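PDB 3ZBQ: Phikz039, which belongs to the tubulin/FtsZ family as a phage-encoded tubulin-like protein, PhuZ, modelled here with guanosine-5'-diphosphate bound. Local coordinates for residues A[4-15]-A[92-103]. Numbering follows the deposited sequence.
Sequences KVKTRIYFCGGA and FPAGDTNIVVYS. With GDP (guanosine-5'-diphosphate), chain B.
Arg-8 meets Pro-93 and Tyr-10 meets Phe-92 where two side chains from one face of strand 7-12 reach back to the backbone of the loop that leads into strand 97-103, a worked example of side chains fixing the approach to a parallel pair. With CG anti to the backbone N (chi1 -176°) and two further bends, the Arg-8 chain folds round until NE meets Pro-93 O at 2.9 Å, in the guanidinium plane, while Val-5 CG2 lies over one face of that group, toward its rim. Tyr-10 OH gives a 2.7 Å hydrogen bond to Phe-92 O, tilted from the carbonyl plane; the ring passes Phe-92 CB and takes Asn-98 OD1 at its edge. That amide oxygen also accepts Gly-95 N (2.8 Å), and Asn-98 ND2 returns a bond to Gly-95 O, tying Gly-95 in the loop to the start of the strand.

Between the backbones, the series begins with Asp-96 N on Val-5 O (2.8 Å); next, Lys-6 O is gripped from opposite faces by Thr-97 N and OG1, the hydroxyl at 2.8 Å. Arg-8 and Tyr-10 then each offer N and O, to Thr-97 O, Ile-99 N, Ile-99 O and Val-101 N, and Cys-12 N ends the series on Val-101 O. These are central strands of the Rossmann-like nucleotide-binding domain of the tubulin/FtsZ fold, with strand 30-34 on the far side of 7-12.

Past the Thr-7 and Thr-97 hydroxyls, the other face is apolar: Ile-9 CG2 lies 4.1 Å from Val-101 CG2, and the Phe-11 ring packs obliquely on Val-101 CB.

At the C-terminal ends of the strands, Gly-14 N, at the start of helix 13-23, binds GDP O1B at 2.8 Å, whereas Ala-15 N, next in that helix, and Ser-103 OG converge on GDP O2A, the hydroxyl at 2.8 Å.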
# COMPACT_ATOMS: atom_id res chain seq x y z
N LYS A 4 11.04 20.85 -1.76
CA LYS A 4 10.42 19.54 -1.63
C LYS A 4 11.36 18.49 -2.19
O LYS A 4 11.98 18.71 -3.22
CB LYS A 4 9.10 19.48 -2.40
CG LYS A 4 7.93 20.20 -1.74
CD LYS A 4 6.69 20.24 -2.65
CE LYS A 4 5.96 18.89 -2.71
NZ LYS A 4 4.61 19.05 -3.33
N VAL A 5 11.45 17.34 -1.53
CA VAL A 5 12.23 16.23 -2.08
C VAL A 5 11.51 15.70 -3.32
O VAL A 5 10.30 15.91 -3.47
CB VAL A 5 12.43 15.11 -1.05
CG1 VAL A 5 13.27 15.62 0.12
CG2 VAL A 5 11.09 14.57 -0.56
N LYS A 6 12.24 15.05 -4.22
CA LYS A 6 11.64 14.49 -5.43
C LYS A 6 10.65 13.38 -5.11
O LYS A 6 9.54 13.34 -5.64
CB LYS A 6 12.72 13.99 -6.39
CG LYS A 6 13.64 15.10 -6.89
CD LYS A 6 14.74 14.54 -7.78
CE LYS A 6 15.67 15.66 -8.24
NZ LYS A 6 16.63 15.17 -9.27
N THR A 7 11.05 12.48 -4.22
CA THR A 7 10.19 11.37 -3.83
C THR A 7 10.34 11.12 -2.33
O THR A 7 11.45 10.86 -1.86
CB THR A 7 10.56 10.08 -4.58
OG1 THR A 7 10.46 10.28 -6.00
CG2 THR A 7 9.65 8.94 -4.15
N ARG A 8 9.23 11.22 -1.59
CA ARG A 8 9.21 10.81 -0.19
C ARG A 8 8.59 9.43 -0.11
O ARG A 8 7.52 9.18 -0.67
CB ARG A 8 8.38 11.79 0.67
CG ARG A 8 8.37 11.49 2.18
CD ARG A 8 9.66 11.94 2.87
NE ARG A 8 9.80 13.40 2.87
CZ ARG A 8 10.93 14.04 3.14
NH1 ARG A 8 12.03 13.37 3.43
NH2 ARG A 8 10.97 15.37 3.10
N ILE A 9 9.26 8.52 0.59
CA ILE A 9 8.68 7.20 0.79
C ILE A 9 8.31 7.04 2.26
O ILE A 9 9.15 7.29 3.13
CB ILE A 9 9.64 6.09 0.36
CG1 ILE A 9 10.16 6.36 -1.07
CG2 ILE A 9 8.94 4.75 0.46
CD1 ILE A 9 11.08 5.25 -1.63
N TYR A 10 7.06 6.67 2.52
CA TYR A 10 6.57 6.46 3.88
C TYR A 10 6.39 4.96 4.12
O TYR A 10 5.50 4.33 3.54
CB TYR A 10 5.21 7.15 4.07
CG TYR A 10 5.21 8.65 3.86
CD1 TYR A 10 5.09 9.19 2.58
CD2 TYR A 10 5.28 9.53 4.93
CE1 TYR A 10 5.06 10.57 2.39
CE2 TYR A 10 5.26 10.90 4.75
CZ TYR A 10 5.15 11.41 3.47
OH TYR A 10 5.14 12.78 3.29
N PHE A 11 7.23 4.40 5.00
CA PHE A 11 7.16 2.99 5.34
C PHE A 11 6.36 2.87 6.64
O PHE A 11 6.77 3.40 7.67
CB PHE A 11 8.56 2.41 5.55
CG PHE A 11 9.37 2.28 4.28
CD1 PHE A 11 9.00 1.36 3.30
CD2 PHE A 11 10.49 3.08 4.06
CE1 PHE A 11 9.74 1.24 2.12
CE2 PHE A 11 11.24 2.96 2.89
CZ PHE A 11 10.86 2.05 1.92
N CYS A 12 5.21 2.18 6.58
CA CYS A 12 4.27 2.17 7.69
C CYS A 12 3.99 0.76 8.21
O CYS A 12 3.73 -0.16 7.43
CB CYS A 12 2.94 2.82 7.29
SG CYS A 12 3.10 4.44 6.50
N GLY A 13 4.02 0.62 9.53
CA GLY A 13 3.75 -0.65 10.17
C GLY A 13 4.88 -1.64 9.96
O GLY A 13 5.88 -1.30 9.34
N GLY A 14 4.71 -2.87 10.44
CA GLY A 14 5.76 -3.87 10.36
C GLY A 14 6.24 -4.19 8.96
O GLY A 14 7.44 -4.15 8.69
N ALA A 15 5.31 -4.50 8.06
CA ALA A 15 5.68 -4.86 6.71
C ALA A 15 6.43 -3.70 6.07
O ALA A 15 7.39 -3.92 5.34
CB ALA A 15 4.45 -5.22 5.88
N PHE A 92 7.26 14.98 8.24
CA PHE A 92 7.85 14.37 7.06
C PHE A 92 7.10 14.89 5.85
O PHE A 92 6.21 14.22 5.32
CB PHE A 92 7.74 12.83 7.13
CG PHE A 92 8.57 12.21 8.22
CD1 PHE A 92 9.92 12.52 8.35
CD2 PHE A 92 8.00 11.31 9.12
CE1 PHE A 92 10.69 11.95 9.36
CE2 PHE A 92 8.77 10.73 10.13
CZ PHE A 92 10.12 11.06 10.26
N PRO A 93 7.44 16.11 5.40
CA PRO A 93 6.61 16.75 4.38
C PRO A 93 6.61 15.99 3.05
O PRO A 93 7.58 15.28 2.72
CB PRO A 93 7.23 18.14 4.22
CG PRO A 93 8.61 18.03 4.79
CD PRO A 93 8.53 16.99 5.87
N ALA A 94 5.50 16.11 2.33
CA ALA A 94 5.33 15.45 1.03
C ALA A 94 6.44 15.80 0.05
O ALA A 94 6.94 16.93 0.04
CB ALA A 94 3.98 15.83 0.42
N GLY A 95 6.80 14.83 -0.78
CA GLY A 95 7.69 15.09 -1.90
C GLY A 95 6.91 15.44 -3.16
O GLY A 95 5.67 15.44 -3.14
N ASP A 96 7.62 15.75 -4.25
CA ASP A 96 6.96 15.95 -5.53
C ASP A 96 6.16 14.70 -5.92
O ASP A 96 5.10 14.80 -6.54
CB ASP A 96 7.98 16.29 -6.63
CG ASP A 96 8.56 17.69 -6.48
OD1 ASP A 96 7.84 18.61 -6.03
OD2 ASP A 96 9.75 17.87 -6.84
N THR A 97 6.67 13.54 -5.52
CA THR A 97 5.95 12.28 -5.62
C THR A 97 6.05 11.59 -4.27
O THR A 97 6.95 11.89 -3.49
CB THR A 97 6.54 11.35 -6.70
OG1 THR A 97 7.95 11.19 -6.47
CG2 THR A 97 6.30 11.94 -8.09
N ASN A 98 5.11 10.69 -3.98
CA ASN A 98 5.07 10.07 -2.66
C ASN A 98 4.70 8.61 -2.77
O ASN A 98 3.76 8.25 -3.50
CB ASN A 98 4.06 10.79 -1.77
CG ASN A 98 4.41 12.25 -1.58
OD1 ASN A 98 5.18 12.58 -0.67
ND2 ASN A 98 3.92 13.11 -2.48
N ILE A 99 5.43 7.76 -2.06
CA ILE A 99 5.17 6.34 -2.10
C ILE A 99 4.93 5.90 -0.66
O ILE A 99 5.71 6.22 0.22
CB ILE A 99 6.36 5.55 -2.69
CG1 ILE A 99 6.74 6.11 -4.07
CG2 ILE A 99 6.02 4.06 -2.81
CD1 ILE A 99 7.90 5.40 -4.75
N VAL A 100 3.81 5.23 -0.44
CA VAL A 100 3.44 4.77 0.90
C VAL A 100 3.34 3.24 0.89
O VAL A 100 2.64 2.66 0.06
CB VAL A 100 2.08 5.38 1.34
CG1 VAL A 100 1.80 5.09 2.82
CG2 VAL A 100 2.07 6.88 1.10
N VAL A 101 4.02 2.59 1.85
CA VAL A 101 4.20 1.13 1.83
C VAL A 101 3.69 0.50 3.10
O VAL A 101 4.08 0.92 4.20
CB VAL A 101 5.70 0.76 1.67
CG1 VAL A 101 5.88 -0.72 1.47
CG2 VAL A 101 6.31 1.55 0.50
N TYR A 102 2.83 -0.52 2.97
CA TYR A 102 2.18 -1.14 4.15
C TYR A 102 1.41 -2.41 3.79
O TYR A 102 1.02 -2.62 2.64
CB TYR A 102 1.21 -0.15 4.81
CG TYR A 102 0.23 0.48 3.83
CD1 TYR A 102 0.60 1.58 3.06
CD2 TYR A 102 -1.07 -0.01 3.68
CE1 TYR A 102 -0.27 2.16 2.16
CE2 TYR A 102 -1.96 0.57 2.78
CZ TYR A 102 -1.55 1.65 2.03
OH TYR A 102 -2.41 2.25 1.12
N SER A 103 1.17 -3.26 4.79
CA SER A 103 0.35 -4.44 4.58
C SER A 103 -1.12 -4.08 4.72
O SER A 103 -1.47 -3.10 5.39
CB SER A 103 0.71 -5.51 5.60
OG SER A 103 0.46 -5.03 6.91
PB GDP B . 1.17 -3.97 11.19
O1B GDP B . 2.46 -3.67 11.91
O2B GDP B . 1.00 -3.04 10.00
O3B GDP B . -0.03 -3.86 12.11
O3A GDP B . 1.15 -5.47 10.63
PA GDP B . 2.36 -6.21 9.86
O1A GDP B . 3.63 -6.39 10.65
O2A GDP B . 2.63 -5.52 8.54
O5' GDP B . 1.73 -7.65 9.59
C5' GDP B . 0.49 -7.80 8.92
C4' GDP B . 0.64 -8.86 7.83
O4' GDP B . 1.49 -8.37 6.80
C3' GDP B . 1.30 -10.14 8.31
O3' GDP B . 0.31 -11.05 8.84
C2' GDP B . 1.94 -10.67 7.05
O2' GDP B . 0.95 -11.36 6.27
C1' GDP B . 2.26 -9.43 6.25
N9 GDP B . 3.68 -9.04 6.38
C8 GDP B . 4.31 -8.50 7.44
N7 GDP B . 5.61 -8.26 7.17
C5 GDP B . 5.83 -8.62 5.89
C6 GDP B . 6.98 -8.64 4.95
O6 GDP B . 8.11 -8.21 5.30
N1 GDP B . 6.76 -9.10 3.71
C2 GDP B . 5.55 -9.56 3.31
N2 GDP B . 5.40 -10.04 2.05
N3 GDP B . 4.47 -9.58 4.11
C4 GDP B . 4.56 -9.13 5.38
O HOH W 1 5.27 19.24 -5.89
O HOH W 2 11.46 19.16 -5.68
O HOH W 3 9.60 17.27 0.79
O HOH W 4 2.41 -2.67 7.42